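Local coordinates for protein 2-oxoglutarate carboxylase small subunit (Hydrogenobacter thermophilus, PDB 7KCT) that is the small (beta) subunit of a carboxylase and has the biotin carboxylase-type ATP-grasp fold, modelled here with ADP, bicarbonate and magnesium, at residues F11-V16 / G34-A39; V38-E43 / D66-A71; N42-T47 / T387-S392; L397-P402 / D409-A414. All blocks are in the same frame, centred on the assembly; numbering follows the deposited sequence.

Overall arrangement
Contacts 1, 2 and 3 follow one another along strand 36-41 and the loop after it. Contact 1 is buried pairing inside the parallel sheet of the N-terminal domain, held by a ladder of backbone bonds. Contact 2, also buried, shares Val38 and Ala39 with it and sets the same strand's C-terminal end against helix 66-69, with one side-chain bond. Contact 3 starts from Asn42, touches contact 2 through Tyr68 and Tyr390, is only partly buried, and joins two loops from distant parts of the chain without a hydrogen bond between them. Contact 4 stands apart, its nearest atoms about 11 Å from contact 3: a buried strand-helix pair whose outer edge meets the second subunit.

Contact 1. Residues F11-V16 / G34-A39; sequences FKKVLV and GIQTVA
Strands 13-16 and 36-39 run parallel, their axes approaching to 4.7 Å with an angle of 26° between their directions. Residues pair in order, Lys13 with Gln36, Val14 with Thr37 and Leu15 with Val38. Four backbone bonds tie them: Gln36 N gives to Lys12 O, Val14 N to Gln36 O at 2.9 Å, Val38 N to Val14 O, and Val16 N to Val38 O. The last is almost straight (176° at the hydrogen) and lies nearly along the C=O axis, whereas Gln36 N meets Lys12 O from above the carbonyl plane. Lys12 O also accepts from a water that donates to Gly34 O, so two donors grip it where the strands begin.

On one face Lys13, Leu15, Gln36 and Val38 lie together. Lys13 has CG anti to its backbone N (chi1 -177°) and passes obliquely over Val38, its CD 3.6 Å from Val38 CG2, before bending at chi3; its NZ forms a salt bridge with Glu56. The two methyls of Val38 divide the work, CG2 meeting Lys13 while CG1 meets Leu15 CD1 at 4.0 Å. At the strand entrance Ile35 sends CG2 to within 3.6 Å of Val14 CG2 and sets CG1 against Phe11 O. Val14, Val16 and Thr37 touch helix 20-32, while Leu15 and Val38 touch helix 71-81. Gly34, in a Schellman motif with positive phi, ends the connecting helix. Strand 13-16, helix 20-32 and strand 36-41 thus form a beta-alpha-beta crossover unit in the Rossmann-like N-terminal domain of the biotin carboxylase family.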
# COMPACT_ATOMS: atom_id res chain seq x y z
N PHE A 11 15.54 -21.79 -4.01
CA PHE A 11 16.70 -21.33 -4.76
C PHE A 11 17.58 -20.39 -3.92
O PHE A 11 17.09 -19.63 -3.15
CB PHE A 11 16.26 -20.54 -5.98
CG PHE A 11 15.24 -21.22 -6.82
CD1 PHE A 11 15.55 -22.35 -7.48
CD2 PHE A 11 14.00 -20.71 -6.94
CE1 PHE A 11 14.64 -22.97 -8.26
CE2 PHE A 11 13.07 -21.32 -7.70
CZ PHE A 11 13.39 -22.46 -8.37
N LYS A 12 18.88 -20.46 -4.10
CA LYS A 12 19.76 -19.56 -3.44
C LYS A 12 19.85 -18.29 -4.24
O LYS A 12 20.02 -17.26 -3.69
CB LYS A 12 21.14 -20.15 -3.32
CG LYS A 12 21.36 -21.08 -2.16
CD LYS A 12 22.56 -21.97 -2.45
CE LYS A 12 22.74 -23.08 -1.44
NZ LYS A 12 24.03 -22.92 -0.73
N LYS A 13 19.74 -18.36 -5.55
CA LYS A 13 19.86 -17.19 -6.38
C LYS A 13 18.95 -17.23 -7.62
O LYS A 13 18.86 -18.24 -8.25
CB LYS A 13 21.31 -17.02 -6.81
CG LYS A 13 21.60 -15.78 -7.62
CD LYS A 13 23.03 -15.68 -8.07
CE LYS A 13 23.96 -15.55 -6.89
NZ LYS A 13 25.30 -15.16 -7.30
N VAL A 14 18.26 -16.13 -7.93
CA VAL A 14 17.36 -16.04 -9.07
C VAL A 14 17.81 -14.86 -9.92
O VAL A 14 18.03 -13.75 -9.40
CB VAL A 14 15.89 -15.84 -8.64
CG1 VAL A 14 14.97 -15.51 -9.84
CG2 VAL A 14 15.41 -17.01 -7.88
N LEU A 15 17.90 -15.08 -11.23
CA LEU A 15 18.08 -14.02 -12.22
C LEU A 15 16.71 -13.58 -12.78
O LEU A 15 15.86 -14.41 -13.15
CB LEU A 15 19.01 -14.54 -13.31
CG LEU A 15 19.44 -13.55 -14.40
CD1 LEU A 15 20.76 -13.90 -15.12
CD2 LEU A 15 18.37 -13.31 -15.48
N VAL A 16 16.50 -12.26 -12.80
CA VAL A 16 15.25 -11.65 -13.25
C VAL A 16 15.52 -11.14 -14.66
O VAL A 16 16.31 -10.20 -14.83
CB VAL A 16 14.85 -10.51 -12.31
CG1 VAL A 16 13.58 -9.90 -12.77
CG2 VAL A 16 14.75 -11.02 -10.84
N GLY A 34 14.30 -14.58 0.96
CA GLY A 34 15.70 -14.77 1.29
C GLY A 34 16.56 -15.22 0.14
O GLY A 34 17.58 -15.88 0.35
N ILE A 35 16.17 -14.90 -1.07
CA ILE A 35 16.87 -15.33 -2.27
C ILE A 35 17.69 -14.15 -2.78
O ILE A 35 17.20 -13.01 -2.84
CB ILE A 35 15.87 -15.78 -3.36
CG1 ILE A 35 15.06 -16.99 -2.88
CG2 ILE A 35 16.60 -16.05 -4.65
CD1 ILE A 35 13.77 -17.20 -3.70
N GLN A 36 18.93 -14.42 -3.19
CA GLN A 36 19.78 -13.42 -3.83
C GLN A 36 19.28 -13.16 -5.24
O GLN A 36 18.78 -14.07 -5.91
CB GLN A 36 21.22 -13.93 -3.88
CG GLN A 36 21.78 -14.10 -2.45
CD GLN A 36 23.04 -14.91 -2.35
OE1 GLN A 36 23.59 -15.34 -3.35
NE2 GLN A 36 23.53 -15.10 -1.13
N THR A 37 19.46 -11.94 -5.72
CA THR A 37 18.87 -11.56 -7.00
C THR A 37 19.95 -11.02 -7.94
O THR A 37 20.94 -10.40 -7.51
CB THR A 37 17.80 -10.47 -6.85
OG1 THR A 37 18.40 -9.34 -6.22
CG2 THR A 37 16.60 -10.95 -6.03
N VAL A 38 19.73 -11.25 -9.23
CA VAL A 38 20.60 -10.84 -10.32
C VAL A 38 19.77 -10.03 -11.28
O VAL A 38 18.72 -10.52 -11.74
CB VAL A 38 21.21 -12.03 -11.09
CG1 VAL A 38 22.16 -11.55 -12.16
CG2 VAL A 38 21.93 -13.02 -10.16
N ALA A 39 20.21 -8.82 -11.59
CA ALA A 39 19.54 -8.01 -12.60
C ALA A 39 20.36 -7.90 -13.88
O ALA A 39 21.58 -8.08 -13.89
CB ALA A 39 19.23 -6.61 -12.03
O HOH W 1 19.98 -17.10 -0.75

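Contact 2. Residues V38-E43 / D66-A71; sequences VAIYNE and DTYLNA
The Ile40 and Tyr68 side chains lie alongside one another, pointing opposite ways, the isoleucine reaching from the strand toward the helix and the phenol reaching back from helix 66-69. Ile40 carries CG1 in the crowded position between its backbone N and carbonyl carbon (chi1 57°), which directs CD1 toward the helix, 3.8 Å from Tyr68 CD1. Farther along the ring, Tyr68 OH lies within 3.6 Å of Tyr41 CA, so the phenol oxygen comes up against the strand backbone.

Thr67 CG2, anti to its backbone N, packs on the backbone carbonyl carbon of Tyr41 at 3.6 Å and also sits over one face of the neighbouring Tyr68 ring, offset toward the rim. Thr67 OG1, beside the backbone N, accepts from Asn42 ND2 at 2.9 Å. That bond is close to straight (164° at the hydrogen), and the oxygen lies within 1° of the amide plane, evidence of a well-aligned donor. Asn42 CG is anti to its backbone N, bringing the amide to the threonine.

Thr67 OG1 also bonds with Ile60 O and Asn63 O, and Tyr68 stacks with Phe92. The chemistry implies a buried oxygen held in position by several partners, beside apolar packing.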
# COMPACT_ATOMS: atom_id res chain seq x y z
N VAL A 38 19.73 -11.25 -9.23
CA VAL A 38 20.60 -10.84 -10.32
C VAL A 38 19.77 -10.03 -11.28
O VAL A 38 18.72 -10.52 -11.74
CB VAL A 38 21.21 -12.03 -11.09
CG1 VAL A 38 22.16 -11.55 -12.16
CG2 VAL A 38 21.93 -13.02 -10.16
N ALA A 39 20.21 -8.82 -11.59
CA ALA A 39 19.54 -8.01 -12.60
C ALA A 39 20.36 -7.90 -13.88
O ALA A 39 21.58 -8.08 -13.89
CB ALA A 39 19.23 -6.61 -12.03
N ILE A 40 19.67 -7.61 -14.99
CA ILE A 40 20.35 -7.32 -16.25
C ILE A 40 19.86 -5.97 -16.74
O ILE A 40 18.74 -5.56 -16.42
CB ILE A 40 20.11 -8.40 -17.34
CG1 ILE A 40 18.62 -8.62 -17.62
CG2 ILE A 40 20.78 -9.72 -16.95
CD1 ILE A 40 18.30 -9.56 -18.80
N TYR A 41 20.70 -5.26 -17.50
CA TYR A 41 20.27 -3.96 -17.96
C TYR A 41 21.07 -3.52 -19.16
O TYR A 41 22.17 -4.02 -19.43
CB TYR A 41 20.37 -2.88 -16.85
CG TYR A 41 21.76 -2.60 -16.36
CD1 TYR A 41 22.39 -3.47 -15.49
CD2 TYR A 41 22.43 -1.43 -16.73
CE1 TYR A 41 23.67 -3.23 -15.05
CE2 TYR A 41 23.72 -1.17 -16.27
CZ TYR A 41 24.33 -2.09 -15.46
OH TYR A 41 25.56 -1.85 -14.98
N ASN A 42 20.51 -2.55 -19.87
CA ASN A 42 21.22 -1.90 -20.97
C ASN A 42 21.91 -0.65 -20.46
O ASN A 42 21.43 0.03 -19.54
CB ASN A 42 20.23 -1.55 -22.09
CG ASN A 42 20.92 -1.07 -23.36
OD1 ASN A 42 21.24 0.12 -23.49
ND2 ASN A 42 21.22 -2.00 -24.27
N GLU A 43 23.05 -0.33 -21.09
CA GLU A 43 23.80 0.88 -20.76
C GLU A 43 22.90 2.12 -20.71
O GLU A 43 23.19 3.06 -19.97
CB GLU A 43 24.96 1.08 -21.77
N ASP A 66 17.85 -6.12 -27.38
CA ASP A 66 18.69 -7.31 -27.38
C ASP A 66 19.14 -7.66 -25.97
O ASP A 66 19.39 -8.83 -25.70
CB ASP A 66 19.90 -7.06 -28.27
CG ASP A 66 20.93 -8.17 -28.20
OD1 ASP A 66 20.61 -9.31 -28.61
OD2 ASP A 66 22.08 -7.89 -27.76
N THR A 67 19.29 -6.66 -25.10
CA THR A 67 19.54 -6.90 -23.68
C THR A 67 18.63 -7.98 -23.12
O THR A 67 19.07 -8.89 -22.42
CB THR A 67 19.35 -5.60 -22.90
OG1 THR A 67 20.32 -4.63 -23.32
CG2 THR A 67 19.49 -5.85 -21.35
N TYR A 68 17.32 -7.87 -23.39
CA TYR A 68 16.32 -8.75 -22.82
C TYR A 68 15.84 -9.87 -23.75
O TYR A 68 15.10 -10.76 -23.30
CB TYR A 68 15.11 -7.92 -22.34
CG TYR A 68 15.52 -6.81 -21.40
CD1 TYR A 68 15.67 -7.07 -20.06
CD2 TYR A 68 15.81 -5.53 -21.86
CE1 TYR A 68 16.05 -6.11 -19.18
CE2 TYR A 68 16.21 -4.54 -20.99
CZ TYR A 68 16.33 -4.86 -19.62
OH TYR A 68 16.72 -3.97 -18.66
N LEU A 69 16.24 -9.89 -25.02
CA LEU A 69 15.70 -10.87 -25.97
C LEU A 69 16.72 -11.92 -26.41
O LEU A 69 16.36 -12.87 -27.09
CB LEU A 69 15.15 -10.16 -27.22
CG LEU A 69 13.89 -9.30 -27.00
CD1 LEU A 69 13.50 -8.56 -28.34
CD2 LEU A 69 12.73 -10.15 -26.47
N ASN A 70 17.98 -11.79 -26.03
CA ASN A 70 19.01 -12.75 -26.42
C ASN A 70 19.02 -13.90 -25.41
O ASN A 70 19.68 -13.83 -24.37
CB ASN A 70 20.36 -12.07 -26.51
CG ASN A 70 21.43 -12.96 -27.16
OD1 ASN A 70 21.60 -14.11 -26.78
ND2 ASN A 70 22.15 -12.40 -28.11
N ALA A 71 18.31 -14.97 -25.75
CA ALA A 71 18.14 -16.11 -24.85
C ALA A 71 19.48 -16.76 -24.49
O ALA A 71 19.69 -17.11 -23.32
CB ALA A 71 17.18 -17.10 -25.48

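Contact 3. Residues N42-T47 / T387-S392; sequences NEIEST and TPYYDS
Two irregular loops face each other here, with their nearest CA atoms, those of Ile44 and Thr387, 8.7 Å apart, so side chains alone span the gap. On one side, residues 42-47 are folded by an Asx turn: Asn42 OD1 accepts from Ile44 N at 2.9 Å, on a lone pair in the carbonyl plane, and Glu45 N also bonds back to Asn42 O.

This turn presents Ile44, whose CG1 occupies the crowded position between backbone N and carbonyl carbon (chi1 55°). Ile44 CD1 is the main point of touch, crossing Tyr389 obliquely at 3.6 Å from Tyr389 CD2. The same methyl meets Tyr390 tip to tip and also reaches Thr387 CG2. Glu45 extends tip to tip toward Tyr390 as well, with Glu45 OE1 3.8 Å from Tyr390 CE2 and the carboxylate plane turned 34° from the ring. Tyr389 CB covers one face of the Tyr390 ring over its centre, while the phenol oxygen of Tyr390 bonds to Pro64 O. Glu45 OE2 makes a salt bridge with Arg19.

The contact thus joins a loop of the N-terminal region to one of the C-terminal region of the biotin carboxylase fold, and Asp391 in the second loop belongs to an ADP pocket.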
# COMPACT_ATOMS: atom_id res chain seq x y z
N ASN A 42 20.51 -2.55 -19.87
CA ASN A 42 21.22 -1.90 -20.97
C ASN A 42 21.91 -0.65 -20.46
O ASN A 42 21.43 0.03 -19.54
CB ASN A 42 20.23 -1.55 -22.09
CG ASN A 42 20.92 -1.07 -23.36
OD1 ASN A 42 21.24 0.12 -23.49
ND2 ASN A 42 21.22 -2.00 -24.27
N GLU A 43 23.05 -0.33 -21.09
CA GLU A 43 23.80 0.88 -20.76
C GLU A 43 22.90 2.12 -20.71
O GLU A 43 23.19 3.06 -19.97
CB GLU A 43 24.96 1.08 -21.77
N ILE A 44 21.81 2.18 -21.46
CA ILE A 44 21.00 3.40 -21.38
C ILE A 44 20.22 3.54 -20.07
O ILE A 44 19.71 4.63 -19.79
CB ILE A 44 19.95 3.53 -22.51
CG1 ILE A 44 19.08 2.28 -22.53
CG2 ILE A 44 20.67 3.83 -23.86
CD1 ILE A 44 17.78 2.46 -23.19
N GLU A 45 20.14 2.48 -19.26
CA GLU A 45 19.35 2.43 -18.03
C GLU A 45 20.25 2.14 -16.83
O GLU A 45 19.91 1.37 -15.93
CB GLU A 45 18.26 1.37 -18.16
CG GLU A 45 17.01 1.79 -18.92
CD GLU A 45 15.82 0.89 -18.60
OE1 GLU A 45 15.97 -0.37 -18.62
OE2 GLU A 45 14.74 1.47 -18.29
N SER A 46 21.45 2.72 -16.81
CA SER A 46 22.39 2.33 -15.77
C SER A 46 21.93 2.82 -14.40
O SER A 46 22.35 2.25 -13.39
CB SER A 46 23.79 2.86 -16.07
OG SER A 46 23.68 4.23 -16.43
N THR A 47 21.01 3.78 -14.35
CA THR A 47 20.47 4.23 -13.09
C THR A 47 19.12 3.57 -12.76
O THR A 47 18.48 4.00 -11.82
CB THR A 47 20.27 5.75 -13.08
OG1 THR A 47 19.31 6.10 -14.09
CG2 THR A 47 21.56 6.47 -13.40
N THR A 387 12.39 6.32 -22.29
CA THR A 387 13.06 6.14 -23.57
C THR A 387 12.07 5.63 -24.62
O THR A 387 11.01 5.10 -24.28
CB THR A 387 14.20 5.12 -23.44
OG1 THR A 387 13.63 3.83 -23.23
CG2 THR A 387 15.13 5.48 -22.28
N PRO A 388 12.37 5.76 -25.92
CA PRO A 388 11.45 5.20 -26.92
C PRO A 388 11.51 3.66 -27.02
O PRO A 388 10.59 3.04 -27.59
CB PRO A 388 11.91 5.89 -28.21
CG PRO A 388 13.41 6.05 -27.99
CD PRO A 388 13.52 6.43 -26.54
N TYR A 389 12.52 3.01 -26.44
CA TYR A 389 12.78 1.59 -26.67
C TYR A 389 11.85 0.65 -25.91
O TYR A 389 11.66 -0.50 -26.34
CB TYR A 389 14.22 1.30 -26.25
CG TYR A 389 15.23 2.16 -26.91
CD1 TYR A 389 15.53 1.98 -28.26
CD2 TYR A 389 15.92 3.13 -26.21
CE1 TYR A 389 16.43 2.76 -28.88
CE2 TYR A 389 16.82 3.92 -26.81
CZ TYR A 389 17.08 3.73 -28.16
OH TYR A 389 18.01 4.50 -28.78
N TYR A 390 11.24 1.11 -24.80
CA TYR A 390 10.46 0.24 -23.95
C TYR A 390 9.04 0.74 -23.72
O TYR A 390 8.68 1.87 -24.06
CB TYR A 390 11.12 0.06 -22.56
CG TYR A 390 12.53 -0.36 -22.64
CD1 TYR A 390 12.89 -1.57 -23.23
CD2 TYR A 390 13.52 0.45 -22.13
CE1 TYR A 390 14.25 -1.95 -23.31
CE2 TYR A 390 14.82 0.11 -22.19
CZ TYR A 390 15.19 -1.11 -22.77
OH TYR A 390 16.51 -1.44 -22.82
N ASP A 391 8.24 -0.15 -23.15
CA ASP A 391 6.86 0.19 -22.81
C ASP A 391 6.80 1.51 -22.04
O ASP A 391 7.75 1.92 -21.34
CB ASP A 391 6.18 -0.95 -22.02
N SER A 392 5.65 2.19 -22.16
CA SER A 392 5.53 3.52 -21.55
C SER A 392 5.06 3.48 -20.10
O SER A 392 4.90 4.54 -19.48
CB SER A 392 4.57 4.41 -22.36
OG SER A 392 3.29 3.79 -22.49

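Contact 4. Residues L397-P402 / D409-A414; sequences LIVWAP and DRMRSA
Leu397, Val399 and Met411 form the apolar centre, where strand 397-401 lies against helix 409-414 with axes 8.2 Å apart and directions 146° from each other. Leu397 has CG anti to its backbone N, and its CD2 is 3.8 Å from both Met411 SD and Ala414 CB. The Leu397 and Met411 side chains run antiparallel, side by side. The methionine bends at chi2 and chi3, which curls Met411 CE back against the strand, 3.3 Å from Leu397 O. Val399 crosses Met411 and Arg410 obliquely: its CG2 packs on Met411 CB, and its CB meets Arg410 CG at 3.8 Å.

Farther out, Arg410 carries its aliphatic part across Val399, bends at chi3 and turns its guanidinium toward the strand end. Arg410 NH1 donates to Trp400 O at 2.9 Å (159° at the hydrogen), with the oxygen 4° from the guanidinium plane and the nitrogen in the carbonyl plane. On the outer side of the helix, Arg412 NH1 forms a salt bridge with Asp409 OD1, which also pairs with Arg440.

Arg410 NH2 also forms a salt bridge with Glu32 of the second subunit. The same side chain therefore takes part in the strand-helix packing and in the subunit interface.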
# COMPACT_ATOMS: atom_id res chain seq x y z
N LEU A 397 -1.08 1.96 -10.18
CA LEU A 397 -1.74 2.35 -8.95
C LEU A 397 -2.87 1.36 -8.68
O LEU A 397 -3.73 1.19 -9.54
CB LEU A 397 -2.28 3.77 -9.06
CG LEU A 397 -2.94 4.39 -7.86
CD1 LEU A 397 -1.96 4.34 -6.75
CD2 LEU A 397 -3.33 5.82 -8.29
N ILE A 398 -2.85 0.72 -7.52
CA ILE A 398 -3.84 -0.31 -7.19
C ILE A 398 -4.54 0.07 -5.91
O ILE A 398 -3.88 0.48 -4.95
CB ILE A 398 -3.18 -1.69 -7.02
CG1 ILE A 398 -2.44 -2.05 -8.28
CG2 ILE A 398 -4.24 -2.76 -6.64
CD1 ILE A 398 -0.96 -2.19 -8.09
N VAL A 399 -5.87 -0.05 -5.89
CA VAL A 399 -6.60 0.22 -4.66
C VAL A 399 -7.51 -0.95 -4.34
O VAL A 399 -7.82 -1.79 -5.19
CB VAL A 399 -7.43 1.54 -4.66
CG1 VAL A 399 -6.56 2.70 -5.09
CG2 VAL A 399 -8.74 1.44 -5.52
N TRP A 400 -7.90 -1.00 -3.08
CA TRP A 400 -8.84 -2.01 -2.58
C TRP A 400 -9.85 -1.34 -1.67
O TRP A 400 -9.50 -0.42 -0.93
CB TRP A 400 -8.11 -3.16 -1.80
CG TRP A 400 -9.13 -4.18 -1.21
CD1 TRP A 400 -9.60 -5.30 -1.80
CD2 TRP A 400 -9.78 -4.10 0.06
NE1 TRP A 400 -10.51 -5.95 -0.97
CE2 TRP A 400 -10.65 -5.21 0.17
CE3 TRP A 400 -9.70 -3.21 1.13
CZ2 TRP A 400 -11.45 -5.42 1.29
CZ3 TRP A 400 -10.49 -3.42 2.22
CH2 TRP A 400 -11.35 -4.52 2.30
N ALA A 401 -11.11 -1.80 -1.71
CA ALA A 401 -12.10 -1.37 -0.73
C ALA A 401 -13.14 -2.47 -0.56
O ALA A 401 -13.26 -3.35 -1.42
CB ALA A 401 -12.81 -0.09 -1.16
N PRO A 402 -13.96 -2.41 0.50
CA PRO A 402 -15.00 -3.46 0.66
C PRO A 402 -16.12 -3.33 -0.36
O PRO A 402 -16.70 -4.34 -0.77
CB PRO A 402 -15.53 -3.26 2.10
CG PRO A 402 -14.48 -2.32 2.77
CD PRO A 402 -13.96 -1.46 1.62
N ASP A 409 -13.97 5.81 -5.43
CA ASP A 409 -13.64 7.04 -4.72
C ASP A 409 -12.19 7.01 -4.24
O ASP A 409 -11.44 7.99 -4.41
CB ASP A 409 -14.56 7.23 -3.51
CG ASP A 409 -16.05 7.39 -3.88
OD1 ASP A 409 -16.39 7.90 -4.97
OD2 ASP A 409 -16.89 7.05 -3.04
N ARG A 410 -11.74 5.85 -3.76
CA ARG A 410 -10.37 5.73 -3.29
C ARG A 410 -9.38 5.88 -4.44
O ARG A 410 -8.33 6.51 -4.28
CB ARG A 410 -10.19 4.37 -2.60
CG ARG A 410 -8.76 4.07 -2.17
CD ARG A 410 -8.85 2.96 -1.09
NE ARG A 410 -9.37 3.57 0.13
CZ ARG A 410 -10.01 2.94 1.10
NH1 ARG A 410 -10.28 1.64 1.01
NH2 ARG A 410 -10.41 3.62 2.16
N MET A 411 -9.70 5.33 -5.62
CA MET A 411 -8.81 5.47 -6.77
C MET A 411 -8.79 6.91 -7.32
O MET A 411 -7.73 7.43 -7.67
CB MET A 411 -9.22 4.49 -7.88
CG MET A 411 -8.43 4.64 -9.17
SD MET A 411 -6.66 4.22 -9.07
CE MET A 411 -6.75 2.45 -9.03
N ARG A 412 -9.96 7.51 -7.50
CA ARG A 412 -10.01 8.93 -7.87
C ARG A 412 -9.11 9.78 -6.96
O ARG A 412 -8.34 10.62 -7.42
CB ARG A 412 -11.43 9.43 -7.79
CG ARG A 412 -11.65 10.90 -8.28
CD ARG A 412 -12.97 11.52 -7.78
NE ARG A 412 -13.07 11.57 -6.30
CZ ARG A 412 -13.95 10.89 -5.57
NH1 ARG A 412 -14.82 10.08 -6.16
NH2 ARG A 412 -13.99 11.01 -4.25
N SER A 413 -9.21 9.58 -5.65
CA SER A 413 -8.47 10.39 -4.69
C SER A 413 -6.97 10.12 -4.72
O SER A 413 -6.16 11.01 -4.45
CB SER A 413 -8.99 10.14 -3.27
OG SER A 413 -10.31 10.58 -3.17
N ALA A 414 -6.59 8.86 -4.91
CA ALA A 414 -5.18 8.52 -5.07
C ALA A 414 -4.62 9.17 -6.32
O ALA A 414 -3.58 9.84 -6.27
CB ALA A 414 -5.02 7.00 -5.11